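Local coordinates for protein fiber KNOB domain (Avirulent turkey hemorrhagic enteritis virus, PDB 4D63) that forms the trimeric head of an avian siadenovirus fibre and binds sialic acid, consistent with a role in attachment to sialylated host receptors, at residues L76-I81 / F182-G187; Y114-N119 / M160-N165; R123-T128 / L151-G156. All blocks are in the same frame, centred on the assembly; numbering follows the deposited sequence.

In the fold
Contacts 1 and 2 are both antiparallel strand pairs of the same sheet, about 17 Å apart between centres, each with four backbone hydrogen bonds and mostly buried apolar side chains. They meet through the end of Met160, whose CE lies 3.7 Å from Phe80 CZ. Contact 3 differs in kind: a loop, 123-128, lies against strand 142-154, and carboxylate and hydroxyl groups and backbone amides do much of the bonding. Its inner end is buried and touches contact 1 through Val124, Ser126 and Pro127; its outer part reaches the surface, and the sialic acid is bound from Glu125 to Gly156. Strand 157-163 of contact 2 neighbours strand 142-154, and all three contacts touch a second subunit.

Contact 1: residues L76-I81 / F182-G187; sequences LIIQFI and FTCLIG
Phe80 and Phe182 meet rim to rim, with Phe80 CE1 3.5 Å from Phe182 CE1. Their planes are turned 69° to each other and their centroids lie 6.0 Å apart, and neither ring sits over the face of its partner. Beside them, Ile78 presents its CG2 branch to Phe182, 3.8 Å from Phe182 CB; with CG1 swung anti to the backbone N (chi1 172°), that short branch is left facing the partner strand while the longer one leads away. On the same face Leu76 CB packs near Ile186 CD1, and Cys184 SG lies near the carbonyl of Leu76. Strands 75-80 and 181-185 are antiparallel neighbours at one end of the head-domain sheet, and four backbone hydrogen bonds fix their register, two joining Leu76 to Cys184 and two joining Ile78 to Phe182. The straightest runs from Leu76 N to Cys184 O (2.9 Å, 172° at the hydrogen). Between these pairs Ile77 faces Thr183 without direct hydrogen bonds, their side chains lying alongside and pointing the same way, with Ile77 CG1 4.0 Å from Thr183 OG1. Ile77 CA also directs a C-H at Phe182 O. The Ile77-Thr183 face looks into the trimer: Ile77 packs on Leu75, and Thr183 on Thr183, of the third subunit.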
loop_
_atom_site.group_PDB
_atom_site.type_symbol
_atom_site.label_atom_id
_atom_site.label_comp_id
_atom_site.label_asym_id
_atom_site.label_seq_id
_atom_site.Cartn_x
_atom_site.Cartn_y
_atom_site.Cartn_z
ATOM N N LEU A 76 -8.429 12.014 -8.857
ATOM C CA LEU A 76 -7.327 12.872 -8.484
ATOM C C LEU A 76 -6.217 12.007 -7.936
ATOM O O LEU A 76 -6.400 11.302 -6.950
ATOM C CB LEU A 76 -7.745 13.895 -7.434
ATOM C CG LEU A 76 -6.554 14.762 -6.983
ATOM C CD1 LEU A 76 -6.643 16.145 -7.580
ATOM C CD2 LEU A 76 -6.446 14.869 -5.473
ATOM N N ILE A 77 -5.063 12.096 -8.577
ATOM C CA ILE A 77 -3.879 11.376 -8.175
ATOM C C ILE A 77 -2.876 12.407 -7.696
ATOM O O ILE A 77 -2.563 13.351 -8.401
ATOM C CB ILE A 77 -3.302 10.608 -9.358
ATOM C CG1 ILE A 77 -4.282 9.521 -9.800
ATOM C CG2 ILE A 77 -1.923 10.044 -9.026
ATOM C CD1 ILE A 77 -3.839 8.814 -11.064
ATOM N N ILE A 78 -2.368 12.217 -6.493
ATOM C CA ILE A 78 -1.528 13.219 -5.855
ATOM C C ILE A 78 -0.310 12.571 -5.186
ATOM O O ILE A 78 -0.453 11.682 -4.341
ATOM C CB ILE A 78 -2.335 14.051 -4.830
ATOM C CG1 ILE A 78 -1.416 14.969 -4.010
ATOM C CG2 ILE A 78 -3.151 13.177 -3.896
ATOM C CD1 ILE A 78 -2.140 16.164 -3.409
ATOM N N GLN A 79 0.873 13.049 -5.553
ATOM C CA GLN A 79 2.103 12.573 -4.991
ATOM C C GLN A 79 2.808 13.651 -4.199
ATOM O O GLN A 79 3.019 14.738 -4.716
ATOM C CB GLN A 79 3.040 12.087 -6.090
ATOM C CG GLN A 79 4.228 11.298 -5.560
ATOM C CD GLN A 79 5.195 10.875 -6.646
ATOM O OE1 GLN A 79 4.814 10.311 -7.645
ATOM N NE2 GLN A 79 6.458 11.113 -6.421
ATOM N N PHE A 80 3.222 13.321 -2.965
ATOM C CA PHE A 80 4.097 14.194 -2.183
ATOM C C PHE A 80 5.515 14.051 -2.685
ATOM O O PHE A 80 6.001 12.933 -2.851
ATOM C CB PHE A 80 3.990 13.886 -0.693
ATOM C CG PHE A 80 2.679 14.294 -0.097
ATOM C CD1 PHE A 80 1.507 13.579 -0.393
ATOM C CD2 PHE A 80 2.593 15.384 0.748
ATOM C CE1 PHE A 80 0.280 13.950 0.144
ATOM C CE2 PHE A 80 1.361 15.778 1.263
ATOM C CZ PHE A 80 0.213 15.058 0.974
ATOM N N ILE A 81 6.183 15.189 -2.918
ATOM C CA ILE A 81 7.465 15.218 -3.625
ATOM C C ILE A 81 8.688 15.713 -2.832
ATOM O O ILE A 81 9.794 15.715 -3.378
ATOM C CB ILE A 81 7.388 16.021 -4.967
ATOM C CG1 ILE A 81 7.156 17.522 -4.692
ATOM C CG2 ILE A 81 6.322 15.427 -5.889
ATOM C CD1 ILE A 81 7.219 18.410 -5.911
ATOM N N PHE A 182 -1.399 9.123 -3.534
ATOM C CA PHE A 182 -2.764 8.773 -3.304
ATOM C C PHE A 182 -3.499 8.826 -4.617
ATOM O O PHE A 182 -3.448 9.852 -5.311
ATOM C CB PHE A 182 -3.426 9.777 -2.337
ATOM C CG PHE A 182 -2.769 9.860 -0.980
ATOM C CD1 PHE A 182 -1.659 10.651 -0.777
ATOM C CD2 PHE A 182 -3.273 9.131 0.099
ATOM C CE1 PHE A 182 -1.076 10.719 0.475
ATOM C CE2 PHE A 182 -2.694 9.205 1.327
ATOM C CZ PHE A 182 -1.590 9.990 1.515
ATOM N N THR A 183 -4.211 7.757 -4.934
ATOM C CA THR A 183 -5.219 7.778 -5.985
ATOM C C THR A 183 -6.596 7.990 -5.306
ATOM O O THR A 183 -6.975 7.213 -4.442
ATOM C CB THR A 183 -5.235 6.481 -6.794
ATOM O OG1 THR A 183 -3.957 6.281 -7.432
ATOM C CG2 THR A 183 -6.376 6.538 -7.849
ATOM N N CYS A 184 -7.314 9.057 -5.682
ATOM C CA CYS A 184 -8.554 9.451 -5.028
ATOM C C CYS A 184 -9.733 9.501 -6.008
ATOM O O CYS A 184 -9.561 9.898 -7.167
ATOM C CB CYS A 184 -8.375 10.817 -4.413
ATOM S SG CYS A 184 -6.912 10.947 -3.393
ATOM N N LEU A 185 -10.912 9.102 -5.537
ATOM C CA LEU A 185 -12.162 9.294 -6.275
ATOM C C LEU A 185 -12.889 10.535 -5.782
ATOM O O LEU A 185 -13.147 10.684 -4.588
ATOM C CB LEU A 185 -13.095 8.093 -6.137
ATOM C CG LEU A 185 -12.645 6.849 -6.898
ATOM C CD1 LEU A 185 -13.762 5.820 -6.901
ATOM C CD2 LEU A 185 -12.238 7.190 -8.320
ATOM N N ILE A 186 -13.207 11.424 -6.717
ATOM C CA ILE A 186 -13.979 12.620 -6.439
ATOM C C ILE A 186 -15.443 12.366 -6.803
ATOM O O ILE A 186 -15.724 11.857 -7.887
ATOM C CB ILE A 186 -13.442 13.807 -7.249
ATOM C CG1 ILE A 186 -11.929 13.940 -7.055
ATOM C CG2 ILE A 186 -14.174 15.092 -6.863
ATOM C CD1 ILE A 186 -11.474 13.850 -5.612
ATOM N N GLY A 187 -16.355 12.690 -5.877
ATOM C CA GLY A 187 -17.815 12.628 -6.111
ATOM C C GLY A 187 -18.423 11.293 -6.543
ATOM O O GLY A 187 -18.757 11.091 -7.723
ATOM O OXT GLY A 187 -18.623 10.391 -5.727
#

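Contact 2: residues Y114-N119 / M160-N165; sequences YIVPLN and MIIQCN
Tyr114 and Ile162 form a hydrogen-bonded antiparallel pair, as do Val116 and Met160, with Ile115 opposite Ile161 at the non-hydrogen-bonded position between them. The local strand axes approach to 4.9 Å, and their N-to-C directions differ by 163°. Four backbone bonds define the register; that from Tyr114 N to Ile162 O measures 2.8 Å and is nearly straight, while Met160 N reaches Val116 O at 3.0 Å. Side chains alternate between the two faces of the sheet. On one, Val116 and Met160 are neighbours, CB to CB 4.0 Å. Val116 CG2, anti to the carbonyl carbon, also meets the CD1 end of Ile162 at 4.1 Å, the two side chains lying at a slant to each other. Leu118 extends this apolar row by setting CD1 near Met160 CB. These are adjacent strands, 113-120 and 157-163, in the middle of the large antiparallel sheet of the fibre head, where the far side of 157-163 pairs with strand 142-154: Met160 packs on Val149 and Leu151. At the other end of the row, the Tyr114 ring presents an edge to Ile162 O, which lies in the ring plane. Cys164 SG comes obliquely to the same ring, 3.8 Å from Tyr114 CE1, the line from SG to the ring centroid running 65° off the ring normal, a sulfur-aromatic contact made at a slant. The opposite sheet face carries Ile115 and Ile161, side by side and pointing the same way. Because Ile161 bends at chi2 (-66°), its CD1 turns back toward its neighbour and touches both Ile115 CG1 and CG2, each at 4.1 Å. A second subunit covers this face, placing Thr91 on Ile115 and Tyr93 on Ile161.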
loop_
_atom_site.group_PDB
_atom_site.type_symbol
_atom_site.label_atom_id
_atom_site.label_comp_id
_atom_site.label_asym_id
_atom_site.label_seq_id
_atom_site.Cartn_x
_atom_site.Cartn_y
_atom_site.Cartn_z
ATOM N N TYR A 114 -2.417 10.427 14.858
ATOM C CA TYR A 114 -1.837 11.765 14.834
ATOM C C TYR A 114 -2.440 12.543 13.673
ATOM O O TYR A 114 -2.330 12.160 12.511
ATOM C CB TYR A 114 -0.298 11.682 14.769
ATOM C CG TYR A 114 0.236 10.902 15.965
ATOM C CD1 TYR A 114 0.221 9.508 15.969
ATOM C CD2 TYR A 114 0.679 11.554 17.117
ATOM C CE1 TYR A 114 0.670 8.787 17.062
ATOM C CE2 TYR A 114 1.126 10.832 18.220
ATOM C CZ TYR A 114 1.103 9.450 18.193
ATOM O OH TYR A 114 1.536 8.714 19.290
ATOM N N ILE A 115 -3.095 13.639 14.017
ATOM C CA ILE A 115 -3.843 14.437 13.079
ATOM C C ILE A 115 -3.107 15.733 12.805
ATOM O O ILE A 115 -2.832 16.517 13.729
ATOM C CB ILE A 115 -5.250 14.750 13.630
ATOM C CG1 ILE A 115 -5.976 13.441 13.979
ATOM C CG2 ILE A 115 -6.030 15.580 12.621
ATOM C CD1 ILE A 115 -7.415 13.609 14.430
ATOM N N VAL A 116 -2.815 15.941 11.524
ATOM C CA VAL A 116 -2.050 17.070 11.042
ATOM C C VAL A 116 -2.977 18.007 10.263
ATOM O O VAL A 116 -3.228 17.762 9.093
ATOM C CB VAL A 116 -0.906 16.602 10.108
ATOM C CG1 VAL A 116 -0.100 17.798 9.594
ATOM C CG2 VAL A 116 0.013 15.618 10.830
ATOM N N PRO A 117 -3.514 19.075 10.914
ATOM C CA PRO A 117 -4.343 20.042 10.164
ATOM C C PRO A 117 -3.483 20.715 9.152
ATOM O O PRO A 117 -2.323 21.003 9.451
ATOM C CB PRO A 117 -4.793 21.061 11.219
ATOM C CG PRO A 117 -3.877 20.868 12.360
ATOM C CD PRO A 117 -3.410 19.436 12.334
ATOM N N LEU A 118 -4.027 20.905 7.956
ATOM C CA LEU A 118 -3.298 21.506 6.833
ATOM C C LEU A 118 -4.080 22.711 6.279
ATOM O O LEU A 118 -5.298 22.830 6.472
ATOM C CB LEU A 118 -3.108 20.467 5.714
ATOM C CG LEU A 118 -2.317 19.191 6.070
ATOM C CD1 LEU A 118 -2.597 18.077 5.077
ATOM C CD2 LEU A 118 -0.828 19.481 6.186
ATOM N N ASN A 119 -3.373 23.596 5.600
ATOM C CA ASN A 119 -4.013 24.688 4.896
ATOM C C ASN A 119 -3.586 24.699 3.439
ATOM O O ASN A 119 -2.461 24.316 3.091
ATOM C CB ASN A 119 -3.741 26.035 5.586
ATOM C CG ASN A 119 -4.822 26.385 6.608
ATOM O OD1 ASN A 119 -4.662 26.123 7.805
ATOM N ND2 ASN A 119 -5.954 26.940 6.130
ATOM N N MET A 160 -4.268 15.478 7.391
ATOM C CA MET A 160 -3.558 14.210 7.191
ATOM C C MET A 160 -3.687 13.377 8.453
ATOM O O MET A 160 -3.376 13.834 9.535
ATOM C CB MET A 160 -2.070 14.447 6.889
ATOM C CG MET A 160 -1.317 13.176 6.544
ATOM S SD MET A 160 0.393 13.531 6.158
ATOM C CE MET A 160 0.151 14.288 4.561
ATOM N N ILE A 161 -4.178 12.158 8.294
ATOM C CA ILE A 161 -4.381 11.236 9.402
ATOM C C ILE A 161 -3.246 10.220 9.345
ATOM O O ILE A 161 -3.062 9.524 8.340
ATOM C CB ILE A 161 -5.727 10.494 9.295
ATOM C CG1 ILE A 161 -6.888 11.475 9.018
ATOM C CG2 ILE A 161 -5.962 9.670 10.563
ATOM C CD1 ILE A 161 -7.161 12.442 10.154
ATOM N N ILE A 162 -2.478 10.140 10.413
ATOM C CA ILE A 162 -1.370 9.199 10.486
ATOM C C ILE A 162 -1.577 8.258 11.667
ATOM O O ILE A 162 -1.545 8.689 12.809
ATOM C CB ILE A 162 -0.022 9.926 10.699
ATOM C CG1 ILE A 162 0.247 10.930 9.574
ATOM C CG2 ILE A 162 1.125 8.923 10.842
ATOM C CD1 ILE A 162 1.388 11.858 9.883
ATOM N N GLN A 163 -1.718 6.971 11.396
ATOM C CA GLN A 163 -1.891 6.005 12.440
ATOM C C GLN A 163 -0.726 5.093 12.472
ATOM O O GLN A 163 -0.223 4.622 11.416
ATOM C CB GLN A 163 -3.155 5.241 12.216
ATOM C CG GLN A 163 -4.330 6.182 12.179
ATOM C CD GLN A 163 -5.633 5.499 11.918
ATOM O OE1 GLN A 163 -5.910 5.051 10.801
ATOM N NE2 GLN A 163 -6.471 5.445 12.939
ATOM N N CYS A 164 -0.250 4.867 13.690
ATOM C CA CYS A 164 0.815 3.893 13.911
ATOM C C CYS A 164 0.587 3.033 15.167
ATOM O O CYS A 164 -0.518 2.977 15.671
ATOM C CB CYS A 164 2.133 4.615 13.962
ATOM S SG CYS A 164 2.209 5.847 15.240
ATOM N N ASN A 165 1.629 2.340 15.630
ATOM C CA ASN A 165 1.528 1.415 16.727
ATOM C C ASN A 165 1.888 2.092 18.058
ATOM O O ASN A 165 2.518 3.167 18.079
ATOM C CB ASN A 165 2.497 0.239 16.521
ATOM C CG ASN A 165 2.413 -0.392 15.139
ATOM O OD1 ASN A 165 3.451 -0.747 14.544
ATOM N ND2 ASN A 165 1.199 -0.570 14.634
#

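Contact 3: residues R123-T128 / L151-G156; sequences RVESPT and LTVKNG. With SIA (N-acetyl-alpha-neuraminic acid), chain B.
Glu125 bonds through both carboxylate oxygens: Thr152 OG1 donates to the syn lone pair of Glu125 OE1 at 2.6 Å, while Val153 N reaches Glu125 OE2 at 2.8 Å from above the carboxylate plane. The bend at chi2 (-57°) brings the carboxylate back to the strand, and a salt bridge from Arg150 to OE1 would further steady its charge. Ser126 adds two more bonds, its N donating to Leu151 O and its OG accepting an almost straight bond from Leu151 N (2.8 Å, 178°). That hydroxyl passes its own hydrogen to Pro127 O, so it both accepts and donates. A water bridges Val124 O and Thr152 O. Farther out, the guanidinium of Arg123 lies edge-on to Gly156 O, although the modelled NE distance is too short to be trusted. Apolar contact is modest: Val124 CG2 meets Leu151 CD1 at 3.6 Å, and Val153 CG2 lies against the backbone of Val124. The sialic acid is held by Glu125 of the loop, by the end of the strand and by the turn that follows. Its O4 hydroxyl donates to Glu125 OE2 (3.0 Å). Lys154 NZ donates to O8 (2.8 Å). Asn155 N bonds carboxylate oxygen O1B, and Gly156 N adds a weak bond to O1A. Met87 O of the second subunit also bonds the sugar, so the site spans a subunit interface. Residues 123-128 belong to the loop that connects strand 113-120 to strand 129-137, with strand 142-154 along it and Ser126 packing on Phe182 and Cys184 of strand 181-185.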
loop_
_atom_site.group_PDB
_atom_site.type_symbol
_atom_site.label_atom_id
_atom_site.label_comp_id
_atom_site.label_asym_id
_atom_site.label_seq_id
_atom_site.Cartn_x
_atom_site.Cartn_y
_atom_site.Cartn_z
ATOM N N ARG A 123 -8.772 19.260 -1.381
ATOM C CA ARG A 123 -9.741 18.760 -0.399
ATOM C C ARG A 123 -10.283 17.450 -0.901
ATOM O O ARG A 123 -11.171 17.436 -1.774
ATOM C CB ARG A 123 -10.903 19.736 -0.214
ATOM C CG ARG A 123 -10.470 21.073 0.341
ATOM C CD ARG A 123 -11.635 21.985 0.716
ATOM N NE ARG A 123 -11.192 22.952 1.733
ATOM C CZ ARG A 123 -10.586 24.123 1.500
ATOM N NH1 ARG A 123 -10.354 24.536 0.260
ATOM N NH2 ARG A 123 -10.219 24.893 2.537
ATOM N N VAL A 124 -9.718 16.360 -0.365
ATOM C CA VAL A 124 -10.022 14.993 -0.805
ATOM C C VAL A 124 -10.229 14.078 0.376
ATOM O O VAL A 124 -9.615 14.245 1.425
ATOM C CB VAL A 124 -8.900 14.354 -1.651
ATOM C CG1 VAL A 124 -8.774 15.034 -2.992
ATOM C CG2 VAL A 124 -7.553 14.384 -0.945
ATOM N N GLU A 125 -11.116 13.119 0.181
ATOM C CA GLU A 125 -11.239 11.980 1.051
ATOM C C GLU A 125 -10.459 10.831 0.367
ATOM O O GLU A 125 -10.993 10.154 -0.518
ATOM C CB GLU A 125 -12.722 11.622 1.223
ATOM C CG GLU A 125 -13.562 12.591 2.062
ATOM C CD GLU A 125 -13.040 12.834 3.482
ATOM O OE1 GLU A 125 -12.443 11.913 4.120
ATOM O OE2 GLU A 125 -13.239 13.976 3.974
ATOM N N SER A 126 -9.195 10.636 0.735
ATOM C CA SER A 126 -8.346 9.671 0.038
ATOM C C SER A 126 -8.543 8.235 0.576
ATOM O O SER A 126 -9.128 8.022 1.661
ATOM C CB SER A 126 -6.876 10.042 0.221
ATOM O OG SER A 126 -6.435 9.660 1.509
ATOM N N PRO A 127 -8.028 7.243 -0.153
ATOM C CA PRO A 127 -7.913 5.974 0.538
ATOM C C PRO A 127 -6.734 6.030 1.498
ATOM O O PRO A 127 -6.008 7.047 1.584
ATOM C CB PRO A 127 -7.686 4.947 -0.582
ATOM C CG PRO A 127 -7.560 5.762 -1.834
ATOM C CD PRO A 127 -7.369 7.201 -1.454
ATOM N N THR A 128 -6.607 4.947 2.251
ATOM C CA THR A 128 -5.528 4.757 3.214
ATOM C C THR A 128 -4.363 4.148 2.494
ATOM O O THR A 128 -4.539 3.175 1.742
ATOM C CB THR A 128 -5.933 3.809 4.348
ATOM O OG1 THR A 128 -7.102 4.322 5.046
ATOM C CG2 THR A 128 -4.800 3.662 5.310
ATOM N N LEU A 151 -5.837 11.268 3.668
ATOM C CA LEU A 151 -6.255 12.662 3.694
ATOM C C LEU A 151 -7.754 12.646 3.857
ATOM O O LEU A 151 -8.451 11.817 3.240
ATOM C CB LEU A 151 -5.886 13.358 2.388
ATOM C CG LEU A 151 -4.424 13.359 1.944
ATOM C CD1 LEU A 151 -4.303 13.979 0.549
ATOM C CD2 LEU A 151 -3.519 14.120 2.909
ATOM N N THR A 152 -8.234 13.498 4.743
ATOM C CA THR A 152 -9.662 13.643 5.021
ATOM C C THR A 152 -9.949 15.164 5.109
ATOM O O THR A 152 -9.024 15.992 5.174
ATOM C CB THR A 152 -10.061 12.885 6.286
ATOM O OG1 THR A 152 -11.476 12.740 6.355
ATOM C CG2 THR A 152 -9.599 13.581 7.578
ATOM N N VAL A 153 -11.221 15.519 5.061
ATOM C CA VAL A 153 -11.654 16.915 5.141
ATOM C C VAL A 153 -12.579 17.106 6.368
ATOM O O VAL A 153 -13.503 16.315 6.609
ATOM C CB VAL A 153 -12.369 17.328 3.849
ATOM C CG1 VAL A 153 -12.861 18.776 3.940
ATOM C CG2 VAL A 153 -11.433 17.145 2.655
ATOM N N LYS A 154 -12.299 18.140 7.155
ATOM C CA LYS A 154 -13.153 18.484 8.299
ATOM C C LYS A 154 -13.322 20.017 8.442
ATOM O O LYS A 154 -12.340 20.761 8.457
ATOM C CB LYS A 154 -12.584 17.911 9.589
ATOM C CG LYS A 154 -13.427 18.164 10.839
ATOM C CD LYS A 154 -14.856 17.683 10.688
ATOM C CE LYS A 154 -15.586 17.826 12.004
ATOM N NZ LYS A 154 -16.793 16.965 12.081
ATOM N N ASN A 155 -14.569 20.463 8.549
ATOM C CA ASN A 155 -14.866 21.892 8.615
ATOM C C ASN A 155 -14.200 22.626 7.429
ATOM O O ASN A 155 -13.559 23.692 7.571
ATOM C CB ASN A 155 -14.503 22.468 10.007
ATOM C CG ASN A 155 -15.279 21.778 11.148
ATOM O OD1 ASN A 155 -14.767 21.602 12.268
ATOM N ND2 ASN A 155 -16.511 21.359 10.855
ATOM N N GLY A 156 -14.340 21.998 6.258
ATOM C CA GLY A 156 -13.748 22.496 5.030
ATOM C C GLY A 156 -12.238 22.519 4.983
ATOM O O GLY A 156 -11.670 23.076 4.039
HETATM C C1 SIA B . -17.112 18.653 6.920
HETATM C C2 SIA B . -18.049 17.648 6.259
HETATM C C3 SIA B . -17.464 17.121 4.933
HETATM C C4 SIA B . -16.360 16.076 5.146
HETATM C C5 SIA B . -16.923 14.959 6.012
HETATM C C6 SIA B . -17.349 15.564 7.360
HETATM C C7 SIA B . -17.970 14.561 8.333
HETATM C C8 SIA B . -18.699 15.233 9.513
HETATM C C9 SIA B . -20.192 14.889 9.567
HETATM C C10 SIA B . -16.218 12.618 5.784
HETATM C C11 SIA B . -15.086 11.615 5.767
HETATM N N5 SIA B . -15.937 13.887 6.087
HETATM O O1A SIA B . -16.190 19.148 6.230
HETATM O O1B SIA B . -17.298 18.979 8.120
HETATM O O2 SIA B . -19.330 18.286 6.046
HETATM O O4 SIA B . -15.869 15.513 3.908
HETATM O O6 SIA B . -18.359 16.542 7.110
HETATM O O7 SIA B . -18.883 13.740 7.582
HETATM O O8 SIA B . -18.135 14.858 10.774
HETATM O O9 SIA B . -20.869 15.817 10.425
HETATM O O10 SIA B . -17.345 12.269 5.518
HETATM O O HOH W 1 -7.906 16.226 2.501
#